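Local atomic coordinates of EvdO2 (Micromonospora carbonacea, PDB entry 4XAB), a protein that probably acts as a metal-dependent oxygenase of the phytanoyl-CoA dioxygenase family, carrying out an oxidative cyclization in orthosomycin antibiotic biosynthesis. Residues 13-18 against 99-104; 108-113 against 234-239; 143-148 against 228-233. All blocks are in the same frame, centred on the assembly; numbering follows the deposited sequence.

How the interactions relate
Helix 12-21, near the N terminus, is met by the end of helix 89-102, and interaction 1 closes that first loop before either of the others opens. After a short loop the chain enters strand 110-118, whose start is joined by residues 234-239 in interaction 2. Nested inside this second, longer loop lies interaction 3, where strand 139-149 pairs with strand 226-234. Interactions 2 and 3 belong to one antiparallel sheet, with strand 226-234 between strands 110-118 and 139-149. Interaction 1 fastens the helices to that sheet: Phe18, Phe101 and Leu102 all rest on Leu144, while Met104 and Leu102 reach Leu109.

Interaction 1 (13-18 against 99-104); sequences RDREEF and SAFLDM
This is a helix-to-helix contact on the outside of the sheet, where helix 12-21 meets the C-terminal end of helix 89-102, with an aromatic pair on the inner side and a salt bridge on the outer one. Phe18 and Phe101 form an offset stack, ring centroids 4.8 Å apart and planes inclined by 26°. The overlap is at the rims: Phe101 CD2 lies over one face of the Phe18 ring, 3.6 Å from Phe18 CG. Phe18 has CG anti to the backbone N (chi1 175°), and its CB adds a CH-pi contact over the face of Phe101. Beyond the rings, Leu144 and Val208 of the sheet take up both phenylalanines.

Arg15 runs extended from CG to NE in the opposite sense to Phe101, its CB 4.0 Å from Phe101 CE1, and so carries its guanidinium past the ring to the helix end. There Arg15 NH2 meets Asp103 OD2 at 2.7 Å, on the syn lone pair and almost exactly in the guanidinium plane, although the two flat groups are turned 57° apart. Arg15 NE adds a weak, bent bond of 3.3 Å to Ala100 O. The same Asp103 OD2 also pairs with Arg19, so one carboxylate oxygen holds two arginines that lie close together and probably offsets their like charges. Asp103, with positive phi, is the first residue after helix 89-102 to leave helical geometry. In the double-stranded beta-helix fold of this family, such helices pack against the outer face of the major sheet.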
ATOM      1  N   ARG A  13       9.360  -5.812 -19.975  1.00 19.17           N
ATOM      2  CA  ARG A  13       9.232  -6.987 -19.125  0.62 19.25           C
ATOM      3  C   ARG A  13       8.533  -6.662 -17.805  1.00 18.90           C
ATOM      4  O   ARG A  13       7.745  -7.464 -17.293  1.00 19.39           O
ATOM      5  CB  ARG A  13      10.615  -7.586 -18.856  0.62 24.00           C
ATOM      6  CG  ARG A  13      10.596  -8.830 -17.997  0.62 27.84           C
ATOM      7  CD  ARG A  13      11.987  -9.130 -17.460  0.62 30.84           C
ATOM      8  NE  ARG A  13      12.535  -7.998 -16.714  0.62 36.85           N
ATOM      9  CZ  ARG A  13      13.668  -8.038 -16.024  0.62 26.07           C
ATOM     10  NH1 ARG A  13      14.376  -9.156 -15.983  0.62 34.94           N
ATOM     11  NH2 ARG A  13      14.088  -6.962 -15.373  0.62 35.88           N
ATOM     12  N   ASP A  14       8.828  -5.485 -17.253  1.00 17.40           N
ATOM     13  CA  ASP A  14       8.198  -5.053 -16.000  1.00 18.19           C
ATOM     14  C   ASP A  14       6.691  -4.942 -16.195  1.00 18.94           C
ATOM     15  O   ASP A  14       5.911  -5.429 -15.381  1.00 17.38           O
ATOM     16  CB  ASP A  14       8.747  -3.708 -15.518  1.00 16.72           C
ATOM     17  CG  ASP A  14      10.196  -3.784 -15.087  1.00 22.34           C
ATOM     18  OD1 ASP A  14      10.558  -4.734 -14.361  1.00 23.41           O
ATOM     19  OD2 ASP A  14      10.973  -2.894 -15.484  1.00 24.87           O
ATOM     20  N   ARG A  15       6.285  -4.277 -17.274  1.00 18.32           N
ATOM     21  CA  ARG A  15       4.871  -4.105 -17.549  0.54 16.74           C
ATOM     22  C   ARG A  15       4.194  -5.442 -17.831  1.00 18.25           C
ATOM     23  O   ARG A  15       3.052  -5.676 -17.393  1.00 17.35           O
ATOM     24  CB  ARG A  15       4.672  -3.150 -18.731  0.54 19.70           C
ATOM     25  CG  ARG A  15       3.220  -2.856 -19.052  0.54 16.33           C
ATOM     26  CD  ARG A  15       3.109  -2.037 -20.334  0.54 20.22           C
ATOM     27  NE  ARG A  15       1.741  -2.002 -20.841  0.54 30.86           N
ATOM     28  CZ  ARG A  15       1.238  -2.892 -21.692  0.54 32.14           C
ATOM     29  NH1 ARG A  15       1.990  -3.893 -22.128  0.54 34.68           N
ATOM     30  NH2 ARG A  15      -0.020  -2.787 -22.100  0.54 33.18           N
ATOM     31  N   GLU A  16       4.888  -6.305 -18.564  1.00 17.88           N
ATOM     32  CA  GLU A  16       4.334  -7.583 -18.948  1.00 16.81           C
ATOM     33  C   GLU A  16       4.058  -8.441 -17.717  1.00 19.58           C
ATOM     34  O   GLU A  16       2.997  -9.054 -17.601  1.00 18.08           O
ATOM     35  CB  GLU A  16       5.271  -8.301 -19.915  1.00 19.36           C
ATOM     36  CG  GLU A  16       4.805  -9.692 -20.291  1.00 29.27           C
ATOM     37  CD  GLU A  16       5.831 -10.443 -21.121  1.00 36.75           C
ATOM     38  OE1 GLU A  16       7.048 -10.191 -20.945  1.00 35.75           O
ATOM     39  OE2 GLU A  16       5.417 -11.285 -21.946  1.00 37.38           O
ATOM     40  N   GLU A  17       5.001  -8.472 -16.786  1.00 17.89           N
ATOM     41  CA  GLU A  17       4.802  -9.302 -15.601  1.00 21.04           C
ATOM     42  C   GLU A  17       3.786  -8.665 -14.659  1.00 19.46           C
ATOM     43  O   GLU A  17       3.027  -9.378 -13.992  1.00 19.50           O
ATOM     44  CB  GLU A  17       6.132  -9.565 -14.890  1.00 27.60           C
ATOM     45  CG  GLU A  17       7.086 -10.472 -15.686  1.00 34.08           C
ATOM     46  CD  GLU A  17       6.432 -11.763 -16.164  1.00 47.18           C
ATOM     47  OE1 GLU A  17       5.821 -12.478 -15.339  1.00 47.91           O
ATOM     48  OE2 GLU A  17       6.528 -12.065 -17.374  1.00 52.29           O
ATOM     49  N   PHE A  18       3.743  -7.334 -14.607  1.00 16.23           N
ATOM     50  CA  PHE A  18       2.662  -6.681 -13.865  1.00 16.82           C
ATOM     51  C   PHE A  18       1.287  -7.113 -14.388  1.00 21.37           C
ATOM     52  O   PHE A  18       0.391  -7.420 -13.600  1.00 21.42           O
ATOM     53  CB  PHE A  18       2.785  -5.153 -13.913  1.00 20.73           C
ATOM     54  CG  PHE A  18       1.625  -4.435 -13.266  1.00 16.49           C
ATOM     55  CD1 PHE A  18       1.550  -4.327 -11.875  1.00 19.04           C
ATOM     56  CD2 PHE A  18       0.605  -3.894 -14.036  1.00 15.98           C
ATOM     57  CE1 PHE A  18       0.467  -3.680 -11.278  1.00 18.18           C
ATOM     58  CE2 PHE A  18      -0.475  -3.250 -13.447  1.00 21.93           C
ATOM     59  CZ  PHE A  18      -0.538  -3.145 -12.062  1.00 20.10           C
ATOM     60  N   SER A  99       0.904   5.278 -15.443  1.00 16.52           N
ATOM     61  CA  SER A  99       0.429   5.491 -16.800  1.00 17.74           C
ATOM     62  C   SER A  99       0.838   4.350 -17.731  1.00 18.11           C
ATOM     63  O   SER A  99       0.010   3.825 -18.486  1.00 22.51           O
ATOM     64  CB  SER A  99       0.961   6.818 -17.333  1.00 25.71           C
ATOM     65  OG  SER A  99       0.590   6.974 -18.688  1.00 32.31           O
ATOM     66  N   ALA A 100       2.112   3.966 -17.672  1.00 20.46           N
ATOM     67  CA  ALA A 100       2.613   2.864 -18.491  1.00 26.18           C
ATOM     68  C   ALA A 100       1.923   1.549 -18.144  1.00 25.91           C
ATOM     69  O   ALA A 100       1.554   0.772 -19.025  1.00 30.64           O
ATOM     70  CB  ALA A 100       4.118   2.722 -18.324  1.00 23.13           C
ATOM     71  N   PHE A 101       1.737   1.305 -16.854  1.00 19.20           N
ATOM     72  CA  PHE A 101       1.172   0.037 -16.410  1.00 21.55           C
ATOM     73  C   PHE A 101      -0.341  -0.048 -16.649  1.00 28.43           C
ATOM     74  O   PHE A 101      -0.871  -1.139 -16.838  1.00 28.21           O
ATOM     75  CB  PHE A 101       1.464  -0.204 -14.927  1.00 15.20           C
ATOM     76  CG  PHE A 101       2.868  -0.701 -14.648  1.00 22.79           C
ATOM     77  CD1 PHE A 101       3.859  -0.621 -15.611  1.00 24.77           C
ATOM     78  CD2 PHE A 101       3.186  -1.240 -13.412  1.00 22.55           C
ATOM     79  CE1 PHE A 101       5.148  -1.076 -15.347  1.00 20.12           C
ATOM     80  CE2 PHE A 101       4.470  -1.700 -13.137  1.00 22.67           C
ATOM     81  CZ  PHE A 101       5.450  -1.620 -14.107  1.00 18.34           C
ATOM     82  N   LEU A 102      -1.033   1.091 -16.618  1.00 22.03           N
ATOM     83  CA  LEU A 102      -2.486   1.096 -16.792  1.00 22.53           C
ATOM     84  C   LEU A 102      -2.925   1.414 -18.220  1.00 26.12           C
ATOM     85  O   LEU A 102      -4.110   1.335 -18.530  1.00 30.63           O
ATOM     86  CB  LEU A 102      -3.139   2.099 -15.833  1.00 19.09           C
ATOM     87  CG  LEU A 102      -2.997   1.852 -14.331  1.00 18.34           C
ATOM     88  CD1 LEU A 102      -3.440   3.078 -13.567  1.00 21.33           C
ATOM     89  CD2 LEU A 102      -3.820   0.651 -13.911  1.00 22.41           C
ATOM     90  N   ASP A 103      -1.975   1.775 -19.080  1.00 29.05           N
ATOM     91  CA  ASP A 103      -2.278   2.241 -20.436  1.00 32.73           C
ATOM     92  C   ASP A 103      -3.255   3.409 -20.422  1.00 33.19           C
ATOM     93  O   ASP A 103      -4.217   3.450 -21.196  1.00 32.63           O
ATOM     94  CB  ASP A 103      -2.841   1.110 -21.296  1.00 40.05           C
ATOM     95  CG  ASP A 103      -1.792   0.102 -21.685  1.00 51.76           C
ATOM     96  OD1 ASP A 103      -0.725   0.519 -22.179  1.00 58.52           O
ATOM     97  OD2 ASP A 103      -2.029  -1.107 -21.478  1.00 55.04           O
ATOM     98  N   MET A 104      -2.988   4.360 -19.537  1.00 29.34           N
ATOM     99  CA  MET A 104      -3.804   5.559 -19.408  1.00 28.73           C
ATOM    100  C   MET A 104      -2.933   6.796 -19.373  1.00 34.09           C
ATOM    101  O   MET A 104      -1.833   6.762 -18.821  1.00 30.44           O
ATOM    102  CB  MET A 104      -4.640   5.503 -18.139  1.00 23.60           C
ATOM    103  CG  MET A 104      -5.663   4.425 -18.145  1.00 33.41           C
ATOM    104  SD  MET A 104      -6.485   4.428 -16.554  1.00 42.39           S
ATOM    105  CE  MET A 104      -6.980   6.145 -16.427  1.00 28.18           C
TER

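Interaction 2 (108-113 against 234-239); sequences ELEFYG and MSAPAE
The two backbones meet at one antiparallel hydrogen-bonded pair, Glu110 with Met234, and then diverge, the directions of the touching parts lying 112° apart. Glu110 N gives to Met234 O at 2.8 Å, nearly along the C=O axis, and Met234 N returns a bond to Glu110 O at 2.9 Å. Next to the pair, Leu109 CA brings a CA-H...O contact to the same Met234 O. Where the chains separate, a water takes over: it donates to Glu108 O and accepts from Ala236 N, 2.9 Å away.

Glu110 and Met234 put their side chains on the same face of the sheet and cross obliquely. Met234 holds CG in the crowded position between its backbone N and carbonyl carbon (chi1 65°), and the extended chain beyond lies beside Glu110, CG 4.0 Å from Glu110 CB. Its methyl CE approaches Glu110 OE1 at 3.9 Å and touches the edge of the Tyr112 ring at CE1, 4.3 Å away. Glu110 OE2 leans toward Ala236, 3.7 Å from its CA, whereas Glu110 OE1 is in a salt bridge with Arg141. Arg141 also bonds Ser235 O, so one guanidinium ties both segments to strand 139-149.

Ser235 OG donates to Ala236 O from above the carbonyl plane and is also bonded to Arg142 N. The side chain of Tyr112 is about 9 Å from the nickel. This is the end of the antiparallel pairing of strands 110-118 and 226-234 in the double-stranded beta-helix, where strand 226-234 gives way to the C-terminal segment.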
ATOM      1  N   GLU A 108      -5.304  11.552 -16.939  1.00 24.21           N
ATOM      2  CA  GLU A 108      -6.532  10.823 -16.631  1.00 21.74           C
ATOM      3  C   GLU A 108      -6.529  10.237 -15.228  1.00 24.56           C
ATOM      4  O   GLU A 108      -7.560   9.792 -14.735  1.00 28.38           O
ATOM      5  CB  GLU A 108      -6.742   9.695 -17.640  1.00 22.46           C
ATOM      6  CG  GLU A 108      -7.268  10.156 -18.975  1.00 34.87           C
ATOM      7  CD  GLU A 108      -7.284   9.049 -20.008  1.00 42.58           C
ATOM      8  OE1 GLU A 108      -7.125   9.358 -21.208  1.00 35.72           O
ATOM      9  OE2 GLU A 108      -7.455   7.874 -19.622  1.00 49.59           O
ATOM     10  N   LEU A 109      -5.366  10.213 -14.590  1.00 22.01           N
ATOM     11  CA  LEU A 109      -5.249   9.540 -13.306  1.00 22.53           C
ATOM     12  C   LEU A 109      -5.582  10.447 -12.139  1.00 24.06           C
ATOM     13  O   LEU A 109      -5.038  11.544 -12.016  1.00 25.26           O
ATOM     14  CB  LEU A 109      -3.834   8.978 -13.126  1.00 19.19           C
ATOM     15  CG  LEU A 109      -3.407   8.014 -14.235  1.00 19.86           C
ATOM     16  CD1 LEU A 109      -1.929   7.671 -14.096  1.00 19.96           C
ATOM     17  CD2 LEU A 109      -4.254   6.760 -14.175  1.00 26.76           C
ATOM     18  N   GLU A 110      -6.479   9.973 -11.280  1.00 20.55           N
ATOM     19  CA  GLU A 110      -6.642  10.549  -9.955  1.00 19.32           C
ATOM     20  C   GLU A 110      -5.651   9.879  -9.018  1.00 19.29           C
ATOM     21  O   GLU A 110      -5.244   8.745  -9.258  1.00 20.00           O
ATOM     22  CB  GLU A 110      -8.071  10.362  -9.459  1.00 17.04           C
ATOM     23  CG  GLU A 110      -9.072  11.166 -10.266  1.00 27.16           C
ATOM     24  CD  GLU A 110     -10.505  10.841  -9.916  1.00 33.93           C
ATOM     25  OE1 GLU A 110     -10.788  10.584  -8.727  1.00 36.59           O
ATOM     26  OE2 GLU A 110     -11.344  10.837 -10.840  1.00 37.59           O
ATOM     27  N   PHE A 111      -5.259  10.572  -7.958  1.00 19.65           N
ATOM     28  CA  PHE A 111      -4.236  10.023  -7.078  1.00 15.87           C
ATOM     29  C   PHE A 111      -4.317  10.556  -5.663  1.00 21.85           C
ATOM     30  O   PHE A 111      -4.914  11.600  -5.406  1.00 24.72           O
ATOM     31  CB  PHE A 111      -2.839  10.305  -7.655  1.00 20.67           C
ATOM     32  CG  PHE A 111      -2.624  11.743  -8.041  1.00 26.43           C
ATOM     33  CD1 PHE A 111      -2.826  12.161  -9.349  1.00 29.33           C
ATOM     34  CD2 PHE A 111      -2.240  12.682  -7.098  1.00 30.14           C
ATOM     35  CE1 PHE A 111      -2.638  13.486  -9.706  1.00 32.61           C
ATOM     36  CE2 PHE A 111      -2.060  14.010  -7.450  1.00 33.45           C
ATOM     37  CZ  PHE A 111      -2.254  14.409  -8.754  1.00 35.16           C
ATOM     38  N   TYR A 112      -3.708   9.816  -4.746  1.00 19.01           N
ATOM     39  CA  TYR A 112      -3.494  10.307  -3.394  1.00 20.39           C
ATOM     40  C   TYR A 112      -2.375   9.510  -2.732  1.00 19.82           C
ATOM     41  O   TYR A 112      -1.972   8.446  -3.221  1.00 19.86           O
ATOM     42  CB  TYR A 112      -4.782  10.229  -2.562  1.00 18.73           C
ATOM     43  CG  TYR A 112      -5.330   8.833  -2.395  1.00 24.89           C
ATOM     44  CD1 TYR A 112      -6.221   8.299  -3.322  1.00 25.56           C
ATOM     45  CD2 TYR A 112      -4.962   8.044  -1.306  1.00 22.99           C
ATOM     46  CE1 TYR A 112      -6.719   7.020  -3.177  1.00 23.53           C
ATOM     47  CE2 TYR A 112      -5.460   6.760  -1.153  1.00 27.04           C
ATOM     48  CZ  TYR A 112      -6.340   6.261  -2.089  1.00 23.77           C
ATOM     49  OH  TYR A 112      -6.838   4.991  -1.943  1.00 29.74           O
ATOM     50  N   GLY A 113      -1.883  10.028  -1.613  1.00 24.01           N
ATOM     51  CA  GLY A 113      -0.787   9.405  -0.891  1.00 22.52           C
ATOM     52  C   GLY A 113      -1.282   8.697   0.353  1.00 23.58           C
ATOM     53  O   GLY A 113      -2.400   8.915   0.808  1.00 23.20           O
ATOM     54  N   MET A 234      -5.544   6.013 -10.097  1.00 19.05           N
ATOM     55  CA  MET A 234      -6.760   5.344 -10.526  1.00 18.52           C
ATOM     56  C   MET A 234      -7.510   6.137 -11.575  1.00 19.41           C
ATOM     57  O   MET A 234      -7.347   7.348 -11.687  1.00 20.20           O
ATOM     58  CB  MET A 234      -7.663   5.104  -9.328  1.00 17.29           C
ATOM     59  CG  MET A 234      -8.160   6.383  -8.725  1.00 20.61           C
ATOM     60  SD  MET A 234      -8.805   6.076  -7.079  1.00 26.91           S
ATOM     61  CE  MET A 234      -9.228   7.735  -6.570  1.00 31.09           C
ATOM     62  N   SER A 235      -8.356   5.439 -12.324  1.00 15.85           N
ATOM     63  CA  SER A 235      -9.197   6.090 -13.321  1.00 18.92           C
ATOM     64  C   SER A 235     -10.399   6.718 -12.648  1.00 22.71           C
ATOM     65  O   SER A 235     -10.718   6.399 -11.500  1.00 22.75           O
ATOM     66  CB  SER A 235      -9.675   5.081 -14.352  1.00 19.25           C
ATOM     67  OG  SER A 235     -10.645   4.232 -13.759  1.00 21.36           O
ATOM     68  N   ALA A 236     -11.071   7.603 -13.373  1.00 18.08           N
ATOM     69  CA  ALA A 236     -12.413   8.036 -12.996  1.00 23.48           C
ATOM     70  C   ALA A 236     -13.330   6.817 -12.885  1.00 23.81           C
ATOM     71  O   ALA A 236     -13.096   5.790 -13.531  1.00 20.78           O
ATOM     72  CB  ALA A 236     -12.959   9.032 -14.015  1.00 27.62           C
ATOM     73  N   PRO A 237     -14.386   6.923 -12.066  1.00 22.21           N
ATOM     74  CA  PRO A 237     -15.281   5.778 -11.886  1.00 24.93           C
ATOM     75  C   PRO A 237     -16.211   5.568 -13.078  1.00 22.37           C
ATOM     76  O   PRO A 237     -16.626   6.535 -13.709  1.00 25.18           O
ATOM     77  CB  PRO A 237     -16.081   6.160 -10.635  1.00 23.98           C
ATOM     78  CG  PRO A 237     -16.140   7.640 -10.676  1.00 28.49           C
ATOM     79  CD  PRO A 237     -14.806   8.086 -11.263  1.00 23.64           C
ATOM     80  N   ALA A 238     -16.510   4.310 -13.377  1.00 25.12           N
ATOM     81  CA  ALA A 238     -17.454   3.954 -14.427  1.00 24.92           C
ATOM     82  C   ALA A 238     -18.630   3.188 -13.827  1.00 22.59           C
ATOM     83  O   ALA A 238     -18.443   2.337 -12.953  1.00 21.47           O
ATOM     84  CB  ALA A 238     -16.762   3.119 -15.495  1.00 31.23           C
ATOM     85  N   GLU A 239     -19.833   3.471 -14.310  1.00 22.93           N
ATOM     86  CA  GLU A 239     -21.031   2.833 -13.773  1.00 23.59           C
ATOM     87  C   GLU A 239     -21.066   1.329 -14.041  1.00 30.67           C
ATOM     88  O   GLU A 239     -20.942   0.892 -15.180  1.00 29.56           O
ATOM     89  CB  GLU A 239     -22.274   3.482 -14.351  1.00 25.94           C
ATOM     90  CG  GLU A 239     -23.558   2.905 -13.790  1.00 26.25           C
ATOM     91  CD  GLU A 239     -24.775   3.511 -14.416  1.00 28.85           C
ATOM     92  OE1 GLU A 239     -24.629   4.234 -15.431  1.00 29.23           O
ATOM     93  OE2 GLU A 239     -25.882   3.260 -13.896  1.00 31.12           O
TER
HETATM   94  O   HOH W   1      -9.956   8.404 -15.885  1.00 26.84           O

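Interaction 3 (143-148 against 228-233); sequences GLSIWT and AYVLVF
At the apolar centre of this strand pair, part of the double-stranded beta-helix of the cupin clan, side chains alternate between two faces. One carries Leu144, Ile146, Leu231 and Phe233: Ile146 CD1 lies 4.0 Å from Phe233 CE1, and Leu144 CD1 sits near the plane of the Phe233 ring, at its edge. Helix 89-102 packs on this face, Phe101 against Leu144 and Ala98 against Phe233.

The opposite face, with Ser145, Trp147, Val230 and Val232, looks into the barrel; the side chain of Ser145 is about 6 Å from the nickel held by His129, Asp131 and His215. Trp147 has CG anti to the backbone N (chi1 -169°), which lays its indole over Ala228. Ala228 CB stands above the five-membered ring, 3.7 Å from its centroid, a CH-pi contact. Val230 CG2 presses close on Trp147 CD1 at 3.4 Å, and Ser145 OG lies beside Val232 CG2. A bound imidazole, probably from the crystallisation liquor, lies about 4 Å from the Trp147 side chain at the nearest atoms and may mark a pocket. Replacing Trp147 by an alanine would remove the indole and would probably loosen the packing on Ala228 and Val230.

Between the faces runs the antiparallel backbone, its axes 163° apart. Leu144 with Phe233, Ile146 with Leu231 and Thr148 with Tyr229 each form a reciprocal pair of hydrogen bonds. A CB on Gly143 would clash with Phe233 O, so this position has no room for a side chain. At the polar edge, Thr148 OG1 bonds to His90 and to a water; that water donates to Ile146 O and Tyr229 O, 2.8 Å from the latter, bridging two neighbouring carbonyl oxygens, both acceptors, which cannot bond each other.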
ATOM      1  N   GLY A 143      -7.000   0.758 -11.538  1.00 18.23           N
ATOM      2  CA  GLY A 143      -6.032   1.444 -10.714  1.00 15.46           C
ATOM      3  C   GLY A 143      -4.994   0.553 -10.109  1.00 16.28           C
ATOM      4  O   GLY A 143      -5.043  -0.675 -10.223  1.00 18.04           O
ATOM      5  N   LEU A 144      -4.051   1.188  -9.433  1.00 14.48           N
ATOM      6  CA  LEU A 144      -2.994   0.438  -8.783  1.00 11.69           C
ATOM      7  C   LEU A 144      -2.410   1.250  -7.642  1.00 12.87           C
ATOM      8  O   LEU A 144      -2.723   2.441  -7.461  1.00 15.72           O
ATOM      9  CB  LEU A 144      -1.910   0.048  -9.800  1.00 16.39           C
ATOM     10  CG  LEU A 144      -1.274   1.129 -10.695  1.00 13.22           C
ATOM     11  CD1 LEU A 144      -0.358   2.068  -9.915  1.00 17.11           C
ATOM     12  CD2 LEU A 144      -0.474   0.482 -11.824  1.00 14.44           C
ATOM     13  N   SER A 145      -1.560   0.587  -6.876  1.00 12.53           N
ATOM     14  CA  SER A 145      -0.834   1.192  -5.768  1.00 10.25           C
ATOM     15  C   SER A 145       0.661   0.985  -5.967  1.00 12.06           C
ATOM     16  O   SER A 145       1.076  -0.084  -6.386  1.00 13.77           O
ATOM     17  CB  SER A 145      -1.238   0.568  -4.434  1.00 15.84           C
ATOM     18  OG  SER A 145      -2.596   0.855  -4.150  1.00 19.77           O
ATOM     19  N   ILE A 146       1.440   2.009  -5.637  1.00 12.08           N
ATOM     20  CA  ILE A 146       2.904   1.947  -5.658  1.00 11.64           C
ATOM     21  C   ILE A 146       3.390   2.182  -4.233  1.00 12.53           C
ATOM     22  O   ILE A 146       3.273   3.289  -3.685  1.00 13.78           O
ATOM     23  CB  ILE A 146       3.505   2.986  -6.637  1.00 13.42           C
ATOM     24  CG1 ILE A 146       3.001   2.731  -8.054  1.00 12.79           C
ATOM     25  CG2 ILE A 146       5.014   2.893  -6.651  1.00 13.66           C
ATOM     26  CD1 ILE A 146       3.387   3.821  -9.071  1.00 17.06           C
ATOM     27  N   TRP A 147       3.885   1.100  -3.637  1.00 13.69           N
ATOM     28  CA  TRP A 147       4.306   0.999  -2.247  1.00 13.12           C
ATOM     29  C   TRP A 147       5.818   1.169  -2.204  1.00 12.67           C
ATOM     30  O   TRP A 147       6.532   0.224  -2.511  1.00 15.53           O
ATOM     31  CB  TRP A 147       3.878  -0.381  -1.716  1.00 17.97           C
ATOM     32  CG  TRP A 147       3.954  -0.715  -0.234  1.00 22.15           C
ATOM     33  CD1 TRP A 147       2.959  -0.562   0.701  1.00 21.00           C
ATOM     34  CD2 TRP A 147       5.037  -1.378   0.446  1.00 27.51           C
ATOM     35  NE1 TRP A 147       3.381  -1.039   1.925  1.00 28.57           N
ATOM     36  CE2 TRP A 147       4.647  -1.545   1.795  1.00 30.16           C
ATOM     37  CE3 TRP A 147       6.300  -1.825   0.050  1.00 22.80           C
ATOM     38  CZ2 TRP A 147       5.482  -2.140   2.752  1.00 31.27           C
ATOM     39  CZ3 TRP A 147       7.132  -2.421   1.009  1.00 23.55           C
ATOM     40  CH2 TRP A 147       6.714  -2.570   2.338  1.00 26.45           C
ATOM     41  N   THR A 148       6.299   2.367  -1.871  1.00 14.73           N
ATOM     42  CA  THR A 148       7.746   2.629  -1.843  1.00 16.59           C
ATOM     43  C   THR A 148       8.232   2.486  -0.415  1.00 14.73           C
ATOM     44  O   THR A 148       7.702   3.143   0.484  1.00 20.10           O
ATOM     45  CB  THR A 148       8.097   4.046  -2.346  1.00 14.91           C
ATOM     46  OG1 THR A 148       7.658   4.212  -3.698  1.00 16.99           O
ATOM     47  CG2 THR A 148       9.613   4.309  -2.246  1.00 16.38           C
ATOM     48  N   ALA A 228       6.594   2.867   4.831  1.00 18.48           N
ATOM     49  CA  ALA A 228       6.276   2.809   3.413  1.00 17.60           C
ATOM     50  C   ALA A 228       5.505   4.055   3.041  1.00 21.61           C
ATOM     51  O   ALA A 228       4.744   4.589   3.850  1.00 20.27           O
ATOM     52  CB  ALA A 228       5.466   1.552   3.080  1.00 18.41           C
ATOM     53  N   TYR A 229       5.724   4.532   1.823  1.00 19.73           N
ATOM     54  CA  TYR A 229       4.966   5.642   1.281  1.00 18.08           C
ATOM     55  C   TYR A 229       4.227   5.103   0.073  1.00 15.96           C
ATOM     56  O   TYR A 229       4.843   4.593  -0.866  1.00 17.20           O
ATOM     57  CB  TYR A 229       5.871   6.809   0.903  1.00 19.64           C
ATOM     58  CG  TYR A 229       5.166   7.961   0.225  1.00 21.79           C
ATOM     59  CD1 TYR A 229       4.172   8.676   0.881  1.00 28.06           C
ATOM     60  CD2 TYR A 229       5.512   8.355  -1.061  1.00 24.24           C
ATOM     61  CE1 TYR A 229       3.535   9.738   0.273  1.00 32.79           C
ATOM     62  CE2 TYR A 229       4.880   9.422  -1.678  1.00 28.06           C
ATOM     63  CZ  TYR A 229       3.896  10.108  -1.007  1.00 31.43           C
ATOM     64  OH  TYR A 229       3.256  11.168  -1.607  1.00 37.35           O
ATOM     65  N   VAL A 230       2.905   5.177   0.117  1.00 15.41           N
ATOM     66  CA  VAL A 230       2.089   4.535  -0.898  1.00 17.86           C
ATOM     67  C   VAL A 230       1.429   5.598  -1.756  1.00 18.36           C
ATOM     68  O   VAL A 230       0.829   6.539  -1.240  1.00 19.45           O
ATOM     69  CB  VAL A 230       0.997   3.627  -0.270  1.00 18.08           C
ATOM     70  CG1 VAL A 230       0.221   2.922  -1.361  1.00 22.95           C
ATOM     71  CG2 VAL A 230       1.625   2.601   0.674  1.00 21.15           C
ATOM     72  N   LEU A 231       1.549   5.458  -3.071  1.00 16.99           N
ATOM     73  CA  LEU A 231       0.822   6.323  -3.988  1.00 12.93           C
ATOM     74  C   LEU A 231      -0.195   5.483  -4.726  1.00 13.57           C
ATOM     75  O   LEU A 231       0.121   4.415  -5.241  1.00 14.36           O
ATOM     76  CB  LEU A 231       1.777   7.002  -4.964  1.00 16.66           C
ATOM     77  CG  LEU A 231       2.594   8.140  -4.364  1.00 18.97           C
ATOM     78  CD1 LEU A 231       3.745   8.498  -5.304  1.00 19.22           C
ATOM     79  CD2 LEU A 231       1.680   9.349  -4.125  1.00 20.88           C
ATOM     80  N   VAL A 232      -1.433   5.955  -4.734  1.00 15.67           N
ATOM     81  CA  VAL A 232      -2.516   5.292  -5.437  1.00 12.42           C
ATOM     82  C   VAL A 232      -2.888   6.090  -6.678  1.00 12.91           C
ATOM     83  O   VAL A 232      -3.038   7.289  -6.602  1.00 18.07           O
ATOM     84  CB  VAL A 232      -3.733   5.146  -4.524  1.00 15.10           C
ATOM     85  CG1 VAL A 232      -4.916   4.602  -5.305  1.00 17.77           C
ATOM     86  CG2 VAL A 232      -3.364   4.258  -3.338  1.00 17.32           C
ATOM     87  N   PHE A 233      -2.971   5.415  -7.819  1.00 15.25           N
ATOM     88  CA  PHE A 233      -3.344   6.040  -9.083  1.00 14.22           C
ATOM     89  C   PHE A 233      -4.534   5.286  -9.637  1.00 17.23           C
ATOM     90  O   PHE A 233      -4.527   4.050  -9.672  1.00 16.38           O
ATOM     91  CB  PHE A 233      -2.176   6.012 -10.087  1.00 17.86           C
ATOM     92  CG  PHE A 233      -1.007   6.871  -9.681  1.00 14.60           C
ATOM     93  CD1 PHE A 233       0.084   6.326  -9.003  1.00 14.90           C
ATOM     94  CD2 PHE A 233      -0.999   8.229  -9.962  1.00 14.86           C
ATOM     95  CE1 PHE A 233       1.149   7.125  -8.633  1.00 15.20           C
ATOM     96  CE2 PHE A 233       0.065   9.031  -9.589  1.00 18.94           C
ATOM     97  CZ  PHE A 233       1.145   8.471  -8.916  1.00 17.71           C
TER
HETATM   98  O   HOH W   2       5.111   5.329  -3.590  1.00 19.19           O